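Local coordinates for protein D-alanyl-lipoteichoic acid synthetase (Streptococcus pneumoniae, PDB 3BMA) that probably takes part in adding D-alanine to lipoteichoic acid during cell-wall biogenesis, as a membrane-associated member of the DltD family in the SGNH-hydrolase clan, at residues 68-73 and 367-372; 302-305 and 310-313; 140-145 and 278-283; 321-326 and 394-399; 56-61 and 227-232. The protein carries 1 engineered substitution. One frame throughout, in Å; residues are numbered along the deposited sequence. Where two conformers were deposited one is given.

Interaction 1: residues 68-73 and 367-372; sequences NRSYRP and FLSNPT
Two first torsions set Tyr71 against Leu368: the tyrosine CG lies between its backbone N and carbonyl carbon (chi1 66°), while the leucine CG stands opposite its carbonyl carbon and beside the backbone N (chi1 -62°). With the two side chains crossing at about a right angle, one methyl is laid over the aromatic face. Leu368 CD1 is 3.9 Å from the centroid of the Tyr71 ring and 22° off its normal, which fits a CH-pi contact; the methyl is shifted toward the rim, where it lies 3.6 Å from Tyr71 CE2. The root of the leucine joins in, its CB 3.7 Å from Tyr71 CE1. Ser369 takes a different route and brings OG near the ring plane, at the edge, 3.8 Å from Tyr71 CE1. That hydroxyl also bonds to Asp365 O and receives a water at 2.7 Å from Ser369 OG; the same water reaches Ser70 OG only weakly, at 3.4 Å. Behind the tyrosine, the loop leading into strand 72-76 is held by the Arg72 guanidinium, whose NH1 donates to Arg69 O (2.9 Å) and to Tyr71 O (3.1 Å), both close to its plane, while NH2 takes Asn68 OD1. Asp365, in helix 355-369, accepts from Tyr71 OH and forms a salt bridge with Arg69. Across the two segments themselves, then, cohesion is mainly apolar, with a methyl on a ring and one lopsided water bridge, and directional polar grip on the tyrosine comes from the preceding turn of the helix.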
# COMPACT_ATOMS: atom_id res chain seq x y z
N ASN C 68 17.19 -32.35 37.38
CA ASN C 68 16.21 -32.67 36.33
C ASN C 68 14.79 -32.20 36.67
O ASN C 68 13.84 -32.99 36.70
CB ASN C 68 16.26 -34.17 35.98
CG ASN C 68 15.51 -34.51 34.69
OD1 ASN C 68 15.27 -33.65 33.84
ND2 ASN C 68 15.15 -35.78 34.54
N ARG C 69 14.67 -30.91 36.94
CA ARG C 69 13.41 -30.33 37.40
C ARG C 69 12.35 -30.26 36.29
O ARG C 69 12.66 -30.48 35.12
CB ARG C 69 13.65 -28.94 38.01
CG ARG C 69 14.51 -29.00 39.27
CD ARG C 69 14.57 -27.67 39.97
NE ARG C 69 15.08 -27.82 41.33
CZ ARG C 69 15.30 -26.81 42.17
NH1 ARG C 69 15.04 -25.57 41.81
NH2 ARG C 69 15.76 -27.06 43.39
N SER C 70 11.11 -29.98 36.68
CA SER C 70 10.00 -29.88 35.73
C SER C 70 10.03 -28.59 34.89
O SER C 70 9.10 -28.32 34.12
CB SER C 70 8.66 -30.02 36.46
OG SER C 70 8.54 -29.08 37.52
N TYR C 71 11.10 -27.81 35.04
CA TYR C 71 11.29 -26.56 34.31
C TYR C 71 12.78 -26.25 34.14
O TYR C 71 13.62 -26.77 34.87
CB TYR C 71 10.58 -25.40 35.02
CG TYR C 71 11.14 -25.04 36.38
CD1 TYR C 71 10.62 -25.61 37.54
CD2 TYR C 71 12.18 -24.11 36.50
CE1 TYR C 71 11.13 -25.28 38.79
CE2 TYR C 71 12.71 -23.78 37.75
CZ TYR C 71 12.17 -24.37 38.89
OH TYR C 71 12.69 -24.04 40.12
N ARG C 72 13.08 -25.39 33.16
CA ARG C 72 14.39 -24.77 33.02
C ARG C 72 14.20 -23.25 32.97
O ARG C 72 13.26 -22.77 32.36
CB ARG C 72 15.09 -25.23 31.74
CG ARG C 72 15.45 -26.71 31.68
CD ARG C 72 16.43 -27.11 32.78
NE ARG C 72 16.81 -28.53 32.69
CZ ARG C 72 16.09 -29.54 33.17
NH1 ARG C 72 14.94 -29.32 33.78
NH2 ARG C 72 16.54 -30.78 33.03
N PRO C 73 15.08 -22.49 33.65
CA PRO C 73 15.04 -21.04 33.50
C PRO C 73 15.55 -20.58 32.13
O PRO C 73 16.53 -21.13 31.63
CB PRO C 73 16.00 -20.53 34.60
CG PRO C 73 16.25 -21.71 35.49
CD PRO C 73 16.11 -22.91 34.61
N PHE C 367 7.03 -22.65 43.94
CA PHE C 367 6.09 -21.85 43.15
C PHE C 367 6.01 -22.33 41.70
O PHE C 367 4.91 -22.50 41.16
CB PHE C 367 6.49 -20.36 43.21
CG PHE C 367 5.68 -19.47 42.31
CD1 PHE C 367 4.36 -19.15 42.62
CD2 PHE C 367 6.24 -18.93 41.15
CE1 PHE C 367 3.62 -18.31 41.80
CE2 PHE C 367 5.50 -18.10 40.32
CZ PHE C 367 4.19 -17.79 40.64
N LEU C 368 7.16 -22.56 41.08
CA LEU C 368 7.22 -22.98 39.68
C LEU C 368 6.94 -24.47 39.49
O LEU C 368 6.43 -24.87 38.44
CB LEU C 368 8.57 -22.61 39.05
CG LEU C 368 8.99 -21.14 38.92
CD1 LEU C 368 10.35 -21.05 38.27
CD2 LEU C 368 7.98 -20.31 38.15
N SER C 369 7.29 -25.29 40.48
CA SER C 369 7.03 -26.74 40.43
C SER C 369 5.55 -27.08 40.53
O SER C 369 5.11 -28.13 40.06
CB SER C 369 7.79 -27.48 41.54
OG SER C 369 9.18 -27.22 41.46
N ASN C 370 4.79 -26.19 41.16
CA ASN C 370 3.34 -26.33 41.29
C ASN C 370 2.63 -25.15 40.63
O ASN C 370 2.23 -24.21 41.32
CB ASN C 370 2.95 -26.42 42.77
CG ASN C 370 3.64 -27.55 43.49
OD1 ASN C 370 3.22 -28.70 43.41
ND2 ASN C 370 4.70 -27.22 44.22
N PRO C 371 2.48 -25.20 39.29
CA PRO C 371 1.96 -24.05 38.54
C PRO C 371 0.49 -23.79 38.81
O PRO C 371 -0.34 -24.69 38.67
CB PRO C 371 2.17 -24.47 37.07
CG PRO C 371 3.07 -25.66 37.11
CD PRO C 371 2.75 -26.33 38.40
N THR C 372 0.19 -22.56 39.22
CA THR C 372 -1.19 -22.12 39.45
C THR C 372 -1.48 -20.91 38.56
O THR C 372 -0.58 -20.09 38.34
CB THR C 372 -1.44 -21.78 40.94
OG1 THR C 372 -0.35 -21.02 41.46
CG2 THR C 372 -1.59 -23.05 41.76
O HOH W 1 10.81 -28.88 40.03

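Interaction 2: residues 302-305 and 310-313; sequences KWMD and REDM
Glu311 OE2 and Asp305 OD1 make the closest polar approach between the two side chains, 3.8 Å apart; it is a meeting of like charges, and no hydrogen bond crosses between the two segments. The two carboxylate planes are turned by only 28°. Both residues are exposed, so solvent probably screens the pair, and a long, weak ion pair from Lys301 to the other glutamate oxygen, OE1, would help in the same sense. Beneath these carboxylates the contact is apolar. The sulfur of Met304 touches the aliphatic part of the glutamate, SD lying 3.7 Å from Glu311 CG, and the two side chains cross at about a right angle. An extended chi2 (171°) holds SD out toward Glu311 CG, and chi3 (81°) turns just the terminal methyl CE. Met304 itself is buried and also rests on Leu309 of the intervening loop. The closest pair of CA atoms is Met304 and Arg310, 7.3 Å apart. Arg310 holds the N-cap position of helix 311-326, and its NH2 is bonded to Phe267 O. The short helix 301-307, a tight loop and the long helix 311-326, packed at their junction, form the helical part of a beta-alpha-beta crossover between the neighbouring parallel strands 291-296 and 333-335.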
# COMPACT_ATOMS: atom_id res chain seq x y z
N LYS C 302 27.42 -4.59 55.06
CA LYS C 302 28.75 -4.11 55.40
C LYS C 302 29.22 -3.04 54.41
O LYS C 302 29.99 -2.14 54.78
CB LYS C 302 29.76 -5.26 55.49
CG LYS C 302 29.69 -6.02 56.80
CD LYS C 302 30.90 -6.93 57.00
CE LYS C 302 30.80 -7.70 58.30
NZ LYS C 302 31.96 -8.60 58.52
N TRP C 303 28.75 -3.14 53.17
CA TRP C 303 29.00 -2.14 52.16
C TRP C 303 28.19 -0.88 52.42
O TRP C 303 28.71 0.23 52.32
CB TRP C 303 28.69 -2.68 50.76
CG TRP C 303 28.47 -1.62 49.72
CD1 TRP C 303 27.28 -1.29 49.12
CD2 TRP C 303 29.46 -0.74 49.16
NE1 TRP C 303 27.47 -0.26 48.22
CE2 TRP C 303 28.80 0.09 48.22
CE3 TRP C 303 30.84 -0.58 49.35
CZ2 TRP C 303 29.47 1.08 47.49
CZ3 TRP C 303 31.51 0.40 48.62
CH2 TRP C 303 30.82 1.21 47.70
N MET C 304 26.91 -1.06 52.75
CA MET C 304 25.99 0.07 52.92
C MET C 304 26.26 0.88 54.20
O MET C 304 25.95 2.07 54.26
CB MET C 304 24.53 -0.37 52.76
CG MET C 304 23.72 -0.66 54.02
SD MET C 304 21.97 -0.92 53.61
CE MET C 304 22.00 -2.61 53.09
N ASP C 305 26.85 0.22 55.20
CA ASP C 305 27.34 0.90 56.41
C ASP C 305 28.57 1.74 56.08
O ASP C 305 28.72 2.85 56.59
CB ASP C 305 27.69 -0.12 57.51
CG ASP C 305 26.45 -0.71 58.18
OD1 ASP C 305 25.36 -0.12 58.08
OD2 ASP C 305 26.59 -1.77 58.82
N ARG C 310 21.36 4.51 53.58
CA ARG C 310 20.42 4.42 54.70
C ARG C 310 19.47 3.21 54.63
O ARG C 310 18.79 2.99 53.62
CB ARG C 310 19.61 5.72 54.80
CG ARG C 310 20.44 6.95 55.14
CD ARG C 310 19.67 8.25 54.91
NE ARG C 310 19.54 8.58 53.48
CZ ARG C 310 18.75 9.53 52.99
NH1 ARG C 310 18.01 10.28 53.80
NH2 ARG C 310 18.70 9.74 51.68
N GLU C 311 19.44 2.44 55.72
CA GLU C 311 18.55 1.28 55.85
C GLU C 311 17.09 1.70 55.99
O GLU C 311 16.20 0.99 55.53
CB GLU C 311 18.94 0.42 57.05
CG GLU C 311 20.23 -0.37 56.88
CD GLU C 311 20.57 -1.24 58.08
OE1 GLU C 311 19.65 -1.87 58.64
OE2 GLU C 311 21.76 -1.30 58.45
N ASP C 312 16.87 2.85 56.63
CA ASP C 312 15.54 3.43 56.79
C ASP C 312 14.92 3.85 55.46
O ASP C 312 13.72 3.71 55.26
CB ASP C 312 15.58 4.62 57.76
CG ASP C 312 16.71 5.60 57.46
OD1 ASP C 312 16.43 6.68 56.90
OD2 ASP C 312 17.87 5.27 57.78
N MET C 313 15.76 4.37 54.56
CA MET C 313 15.35 4.72 53.20
C MET C 313 15.09 3.45 52.40
O MET C 313 14.06 3.34 51.73
CB MET C 313 16.42 5.58 52.51
CG MET C 313 16.19 5.91 51.01
SD MET C 313 16.71 4.66 49.80
CE MET C 313 18.42 4.40 50.26

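Interaction 3: residues 140-145 and 278-283; sequences DQASQY and LQLVLT
Leu280 makes the tight part of this contact, fitting its two methyls into separate places on helix 141-153. CD2 presses on the backbone, 3.3 Å from Ala142 O, and also sits 4.0 Å from Ala142 CB. CD1 goes instead to the tyrosine one turn on, 3.6 Å from Tyr145 CD2 and near the ring plane, so that the leucine meets the edge and not a face. The branch point follows, with Leu280 CG 3.7 Å from Tyr145 CD2. The tyrosine ring is directed there by a CG opposite its backbone N (chi1 175°), and its hydroxyl is bonded to Asp277. Leu280 is further enclosed by Leu84 and Tyr87 of helix 83-90. The two helix segments run roughly antiparallel, crossing at -144°, with axes 10.2 Å apart at closest approach; helix 274-287 leads into strand 291-296 of the parallel sheet of this SGNH-clan fold, and helix 141-153 packs against that helix. Toward the start of helix 141-153 the fit slackens: Ala142 CB and Thr283 CG2 are 4.2 Å apart, and the Thr283 hydroxyl turns back to its own helix, onto Gln279 O. Here the partly exposed Asp140 serves as N-cap. Its OD1 accepts from Ser143 N at 3.0 Å, met on the anti side and 31° out of the carboxylate plane, and OD2 pairs with Lys287, at the C-terminal end of helix 274-287. Ser143 OG donates to Asp140 O at 3.1 Å, arriving from the same face of that carbonyl as Gln144 N.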
# COMPACT_ATOMS: atom_id res chain seq x y z
N ASP C 140 -4.09 2.65 24.90
CA ASP C 140 -4.37 2.99 26.30
C ASP C 140 -3.30 3.90 26.92
O ASP C 140 -2.53 4.55 26.20
CB ASP C 140 -4.55 1.71 27.12
CG ASP C 140 -3.37 0.74 27.01
OD1 ASP C 140 -2.34 1.07 26.37
OD2 ASP C 140 -3.48 -0.36 27.57
N GLN C 141 -3.26 3.94 28.25
CA GLN C 141 -2.28 4.72 29.00
C GLN C 141 -0.89 4.08 28.94
O GLN C 141 0.12 4.78 29.00
CB GLN C 141 -2.75 4.89 30.45
CG GLN C 141 -1.99 5.94 31.28
CD GLN C 141 -2.19 7.36 30.78
OE1 GLN C 141 -3.29 7.74 30.35
NE2 GLN C 141 -1.13 8.16 30.84
N ALA C 142 -0.86 2.76 28.84
CA ALA C 142 0.40 2.02 28.69
C ALA C 142 1.10 2.35 27.36
O ALA C 142 2.31 2.50 27.33
CB ALA C 142 0.16 0.52 28.81
N SER C 143 0.31 2.49 26.29
CA SER C 143 0.85 2.83 24.97
C SER C 143 1.31 4.28 24.90
O SER C 143 2.33 4.57 24.27
CB SER C 143 -0.18 2.55 23.87
OG SER C 143 -1.02 3.68 23.64
N GLN C 144 0.56 5.17 25.54
CA GLN C 144 0.88 6.59 25.57
C GLN C 144 2.14 6.88 26.39
O GLN C 144 2.96 7.71 26.01
CB GLN C 144 -0.32 7.39 26.11
CG GLN C 144 -0.19 8.92 26.00
CD GLN C 144 0.40 9.57 27.24
OE1 GLN C 144 -0.03 9.30 28.36
NE2 GLN C 144 1.38 10.44 27.04
N TYR C 145 2.28 6.19 27.53
CA TYR C 145 3.43 6.38 28.40
C TYR C 145 4.72 5.83 27.77
O TYR C 145 5.77 6.48 27.83
CB TYR C 145 3.19 5.78 29.80
CG TYR C 145 4.43 5.86 30.67
CD1 TYR C 145 4.82 7.07 31.25
CD2 TYR C 145 5.25 4.75 30.86
CE1 TYR C 145 5.97 7.15 32.02
CE2 TYR C 145 6.40 4.82 31.62
CZ TYR C 145 6.75 6.02 32.19
OH TYR C 145 7.91 6.09 32.94
N LEU C 278 7.80 0.41 35.77
CA LEU C 278 7.34 -0.85 36.39
C LEU C 278 5.86 -1.09 36.10
O LEU C 278 5.45 -2.22 35.86
CB LEU C 278 7.61 -0.85 37.90
CG LEU C 278 7.08 -2.01 38.77
CD1 LEU C 278 7.80 -3.32 38.46
CD2 LEU C 278 7.20 -1.66 40.24
N GLN C 279 5.08 -0.01 36.08
CA GLN C 279 3.66 -0.08 35.76
C GLN C 279 3.36 -0.57 34.33
O GLN C 279 2.28 -1.10 34.08
CB GLN C 279 3.00 1.28 36.03
CG GLN C 279 1.47 1.27 36.08
CD GLN C 279 0.90 0.26 37.06
OE1 GLN C 279 1.49 -0.05 38.09
NE2 GLN C 279 -0.28 -0.26 36.73
N LEU C 280 4.31 -0.41 33.41
CA LEU C 280 4.19 -0.96 32.06
C LEU C 280 4.23 -2.48 32.09
O LEU C 280 3.39 -3.14 31.48
CB LEU C 280 5.30 -0.44 31.15
CG LEU C 280 5.19 1.02 30.72
CD1 LEU C 280 6.46 1.44 30.03
CD2 LEU C 280 4.01 1.21 29.80
N VAL C 281 5.21 -3.02 32.81
CA VAL C 281 5.38 -4.45 32.99
C VAL C 281 4.15 -5.09 33.65
O VAL C 281 3.60 -6.06 33.13
CB VAL C 281 6.68 -4.73 33.80
CG1 VAL C 281 6.70 -6.14 34.38
CG2 VAL C 281 7.91 -4.50 32.93
N LEU C 282 3.70 -4.51 34.77
CA LEU C 282 2.56 -5.02 35.54
C LEU C 282 1.28 -5.06 34.72
O LEU C 282 0.50 -6.01 34.84
CB LEU C 282 2.35 -4.21 36.82
CG LEU C 282 3.52 -4.14 37.81
CD1 LEU C 282 3.18 -3.29 39.02
CD2 LEU C 282 3.98 -5.53 38.25
N THR C 283 1.08 -4.02 33.90
CA THR C 283 -0.05 -3.95 32.96
C THR C 283 0.01 -5.09 31.94
O THR C 283 -1.01 -5.72 31.65
CB THR C 283 -0.09 -2.60 32.22
OG1 THR C 283 -0.06 -1.53 33.18
CG2 THR C 283 -1.35 -2.47 31.38

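Interaction 4: residues 321-326 and 394-399; sequences IRYQLE and DVKEFQ
Tyr323 bears on Val395 and Lys396, but the residue ahead of it in helix 311-326 is already tied up elsewhere: Arg322 NH2 forms a salt bridge with Glu326 OE2 at 3.3 Å, one turn on, and its NH1 pairs with Asp335. Tyr323 then carries the contact. Its CG stands opposite the backbone N (chi1 -180°), extending the ring away from the helix so that its side chain and that of Val395 slide past each other in opposite directions. Val395 CG2 packs 3.7 Å from Tyr323 CB, and the carbonyl oxygen Val395 O lies over the centre of the ring, 3.7 Å from Tyr323 CZ. No hydrogen bond is involved in that face contact. Lys396 NZ approaches more loosely and obliquely, 4.5 Å from Tyr323 CD1. Gln324 turns to another side, where its amide is bonded to Trp388, Tyr275 and Gln279. Glu326, last in the segment, leaves its OE1 6.8 Å from Lys396 NZ, so any attraction between them is probably weak. Helix 311-326 is the long helix of the beta-alpha-beta crossover connection between the adjacent parallel strands 291-296 and 333-335, and the C-terminal segment 394-399 packs on it at the surface through Tyr323.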
# COMPACT_ATOMS: atom_id res chain seq x y z
N ILE C 321 7.49 -0.12 46.68
CA ILE C 321 7.45 -1.15 45.64
C ILE C 321 6.34 -2.16 45.91
O ILE C 321 5.48 -2.39 45.06
CB ILE C 321 8.84 -1.86 45.47
CG1 ILE C 321 9.83 -0.92 44.76
CG2 ILE C 321 8.72 -3.16 44.68
CD1 ILE C 321 11.29 -1.28 44.94
N ARG C 322 6.35 -2.72 47.13
CA ARG C 322 5.36 -3.71 47.56
C ARG C 322 3.93 -3.20 47.48
O ARG C 322 3.03 -3.96 47.14
CB ARG C 322 5.67 -4.19 48.98
CG ARG C 322 6.85 -5.17 49.10
CD ARG C 322 6.91 -5.76 50.50
NE ARG C 322 5.81 -6.69 50.74
CZ ARG C 322 5.96 -7.98 51.04
NH1 ARG C 322 7.16 -8.50 51.18
NH2 ARG C 322 4.89 -8.74 51.22
N TYR C 323 3.72 -1.92 47.77
CA TYR C 323 2.39 -1.33 47.66
C TYR C 323 1.87 -1.31 46.23
O TYR C 323 0.72 -1.64 45.99
CB TYR C 323 2.34 0.08 48.26
CG TYR C 323 0.96 0.71 48.17
CD1 TYR C 323 -0.07 0.29 49.00
CD2 TYR C 323 0.69 1.71 47.23
CE1 TYR C 323 -1.34 0.85 48.92
CE2 TYR C 323 -0.57 2.28 47.14
CZ TYR C 323 -1.58 1.85 47.98
OH TYR C 323 -2.83 2.41 47.89
N GLN C 324 2.74 -0.94 45.29
CA GLN C 324 2.40 -0.93 43.86
C GLN C 324 2.01 -2.32 43.36
O GLN C 324 1.05 -2.46 42.60
CB GLN C 324 3.57 -0.38 43.04
CG GLN C 324 3.20 -0.03 41.59
CD GLN C 324 4.29 0.71 40.85
OE1 GLN C 324 5.37 0.98 41.39
NE2 GLN C 324 4.02 1.04 39.59
N LEU C 325 2.74 -3.33 43.81
CA LEU C 325 2.45 -4.71 43.47
C LEU C 325 1.16 -5.20 44.14
O LEU C 325 0.21 -5.57 43.45
CB LEU C 325 3.62 -5.63 43.86
CG LEU C 325 5.03 -5.32 43.37
CD1 LEU C 325 6.01 -6.36 43.88
CD2 LEU C 325 5.09 -5.23 41.85
N GLU C 326 1.13 -5.15 45.47
CA GLU C 326 0.07 -5.76 46.27
C GLU C 326 -1.30 -5.09 46.18
O GLU C 326 -2.32 -5.77 46.25
CB GLU C 326 0.49 -5.93 47.73
CG GLU C 326 1.44 -7.10 47.93
CD GLU C 326 2.02 -7.17 49.32
OE1 GLU C 326 2.62 -6.17 49.78
OE2 GLU C 326 1.89 -8.24 49.96
N ASP C 394 3.77 8.58 53.61
CA ASP C 394 3.09 7.35 54.01
C ASP C 394 2.33 6.77 52.82
O ASP C 394 1.49 7.44 52.22
CB ASP C 394 2.14 7.62 55.18
CG ASP C 394 1.61 6.35 55.81
OD1 ASP C 394 2.27 5.29 55.72
OD2 ASP C 394 0.51 6.41 56.41
N VAL C 395 2.64 5.52 52.50
CA VAL C 395 2.15 4.87 51.29
C VAL C 395 0.67 4.47 51.37
O VAL C 395 0.02 4.24 50.35
CB VAL C 395 3.08 3.67 50.89
CG1 VAL C 395 2.63 2.35 51.53
CG2 VAL C 395 3.16 3.55 49.38
N LYS C 396 0.14 4.42 52.60
CA LYS C 396 -1.28 4.13 52.83
C LYS C 396 -2.16 5.37 52.64
O LYS C 396 -3.39 5.26 52.60
CB LYS C 396 -1.47 3.54 54.24
CG LYS C 396 -0.64 2.29 54.53
CD LYS C 396 -1.13 1.06 53.77
CE LYS C 396 -0.18 -0.11 53.93
NZ LYS C 396 -0.64 -1.30 53.17
N GLU C 397 -1.52 6.53 52.52
CA GLU C 397 -2.23 7.80 52.34
C GLU C 397 -2.02 8.42 50.95
O GLU C 397 -2.12 9.64 50.78
CB GLU C 397 -1.81 8.80 53.43
CG GLU C 397 -2.30 8.45 54.83
CD GLU C 397 -1.84 9.43 55.90
OE1 GLU C 397 -1.11 10.39 55.57
OE2 GLU C 397 -2.21 9.23 57.07
N PHE C 398 -1.74 7.57 49.96
CA PHE C 398 -1.49 8.02 48.59
C PHE C 398 -2.78 8.42 47.85
O PHE C 398 -2.78 9.41 47.11
CB PHE C 398 -0.71 6.97 47.79
CG PHE C 398 -0.54 7.32 46.33
CD1 PHE C 398 0.25 8.40 45.94
CD2 PHE C 398 -1.17 6.56 45.34
CE1 PHE C 398 0.41 8.73 44.60
CE2 PHE C 398 -1.02 6.88 44.00
CZ PHE C 398 -0.23 7.96 43.62
N GLN C 399 -3.85 7.67 48.07
CA GLN C 399 -5.13 7.88 47.39
C GLN C 399 -5.86 9.18 47.77
O GLN C 399 -6.67 9.69 47.00
CB GLN C 399 -6.06 6.67 47.55
CG GLN C 399 -6.39 6.30 49.00
CD GLN C 399 -7.04 4.93 49.13
OE1 GLN C 399 -6.74 4.18 50.06
NE2 GLN C 399 -7.93 4.61 48.20

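Interaction 5: residues 56-61 and 227-232; sequences DGAHPA and DVVKAD
The loop before helix 60-66 comes nearest helix 222-235 at Gly57 and Val229, whose CA atoms are 6.2 Å apart. Glycine has no side chain to stand in the way, and Val229 CG2 closes on its backbone to 4.2 Å from Gly57 C. The same methyl meets Ala58 CB at 3.9 Å. CG2 is the branch set opposite the carbonyl carbon of Val229, while CG1 occupies the place opposite the backbone N (chi1 175°); a single methyl thus makes the apolar part of the contact. Next to it, Asp56 CB is 4.3 Å from Asp232 OD2. The carboxylates themselves stay apart, with Asp56 OD1 6.0 Å from Asp232 OD2, and each has a partner in Trp354: the backbone N donates to Asp56 OD1 and the indole NE1 to Asp232 OD2. Lys347 adds a salt bridge to Asp56, which probably eases the buried charge. The other oxygen of Asp56 organises the loop, OD2 accepting from Ala58 N at 2.9 Å (N-H...O angle 148°) through its anti lone pair. The next residue, His59, accepts through ND1 from Ala61 N at 3.3 Å, the donor 20° out of the imidazole plane. An Asx turn followed directly by a histidine N-cap thus starts helix 60-66, and helix 222-235 packs against the turn chiefly through Val229, with Asp232 alongside.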
# COMPACT_ATOMS: atom_id res chain seq x y z
N ASP C 56 27.17 -19.86 40.09
CA ASP C 56 27.81 -20.72 41.09
C ASP C 56 27.06 -22.05 41.19
O ASP C 56 26.23 -22.36 40.33
CB ASP C 56 27.96 -20.02 42.45
CG ASP C 56 26.64 -19.48 43.01
OD1 ASP C 56 26.51 -18.25 43.12
OD2 ASP C 56 25.75 -20.29 43.34
N GLY C 57 27.35 -22.83 42.23
CA GLY C 57 26.74 -24.15 42.41
C GLY C 57 25.27 -24.12 42.79
O GLY C 57 24.56 -25.10 42.60
N ALA C 58 24.82 -22.99 43.33
CA ALA C 58 23.44 -22.83 43.77
C ALA C 58 22.57 -22.00 42.81
O ALA C 58 21.38 -21.81 43.06
CB ALA C 58 23.41 -22.24 45.17
N HIS C 59 23.18 -21.52 41.73
CA HIS C 59 22.50 -20.76 40.66
C HIS C 59 21.31 -21.55 40.11
O HIS C 59 21.43 -22.76 39.89
CB HIS C 59 23.51 -20.46 39.54
CG HIS C 59 23.06 -19.39 38.59
ND1 HIS C 59 22.20 -19.64 37.54
CD2 HIS C 59 23.37 -18.07 38.52
CE1 HIS C 59 21.99 -18.52 36.88
NE2 HIS C 59 22.69 -17.55 37.45
N PRO C 60 20.15 -20.88 39.91
CA PRO C 60 18.90 -21.53 39.45
C PRO C 60 19.01 -22.36 38.17
O PRO C 60 18.27 -23.33 38.01
CB PRO C 60 17.94 -20.34 39.24
CG PRO C 60 18.80 -19.12 39.26
CD PRO C 60 19.94 -19.45 40.15
N ALA C 61 19.91 -21.96 37.28
CA ALA C 61 20.17 -22.70 36.04
C ALA C 61 20.91 -24.02 36.31
O ALA C 61 20.69 -25.00 35.60
CB ALA C 61 20.96 -21.84 35.08
N ASP C 227 26.63 -26.82 52.19
CA ASP C 227 27.99 -27.23 52.55
C ASP C 227 29.00 -27.02 51.42
O ASP C 227 30.12 -26.55 51.65
CB ASP C 227 28.02 -28.70 53.00
CG ASP C 227 27.17 -28.96 54.24
OD1 ASP C 227 26.76 -27.99 54.92
OD2 ASP C 227 26.92 -30.15 54.53
N VAL C 228 28.60 -27.36 50.19
CA VAL C 228 29.46 -27.23 49.02
C VAL C 228 29.59 -25.76 48.59
O VAL C 228 30.65 -25.31 48.15
CB VAL C 228 28.95 -28.09 47.83
CG1 VAL C 228 30.05 -28.29 46.79
CG2 VAL C 228 28.45 -29.44 48.31
N VAL C 229 28.50 -25.02 48.73
CA VAL C 229 28.44 -23.61 48.33
C VAL C 229 29.13 -22.69 49.37
O VAL C 229 29.70 -21.66 49.01
CB VAL C 229 26.98 -23.19 47.99
CG1 VAL C 229 26.88 -21.73 47.69
CG2 VAL C 229 26.47 -23.98 46.79
N LYS C 230 29.08 -23.10 50.64
CA LYS C 230 29.77 -22.40 51.74
C LYS C 230 31.29 -22.41 51.55
O LYS C 230 31.95 -21.40 51.78
CB LYS C 230 29.45 -23.07 53.08
CG LYS C 230 29.70 -22.23 54.33
CD LYS C 230 28.39 -21.65 54.86
CE LYS C 230 28.35 -21.63 56.39
NZ LYS C 230 29.26 -20.61 56.98
N ALA C 231 31.81 -23.56 51.11
CA ALA C 231 33.25 -23.76 50.93
C ALA C 231 33.80 -23.01 49.72
O ALA C 231 34.95 -22.59 49.72
CB ALA C 231 33.57 -25.25 50.83
N ASP C 232 32.96 -22.87 48.69
CA ASP C 232 33.29 -22.11 47.49
C ASP C 232 33.34 -20.62 47.81
O ASP C 232 34.22 -19.90 47.34
CB ASP C 232 32.25 -22.39 46.40
CG ASP C 232 32.56 -21.68 45.08
OD1 ASP C 232 33.74 -21.67 44.66
OD2 ASP C 232 31.61 -21.15 44.46

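In the fold
From the N terminus, residues 56-61 open interaction 5 and residues 68-73 open interaction 1, with helix 60-66 between them; the two contacts touch where Pro73 packs on Pro60 and Ala61. Interaction 3 opens at 140-145. Interaction 5 closes at 227-232, so it crosses both interaction 1 and interaction 3, which closes at 278-283. The short loop of interaction 2 follows, and it and interaction 3 lie wholly within the span of interaction 1. Interaction 4 opens at 321-326 and crosses interaction 1, which closes at 367-372 before the tail reaches 394-399. Interactions 3 and 4 meet through Gln279 and Gln324, joining helices 274-287 and 311-326, while interaction 1 ties edge strand 72-76 to helix 355-369.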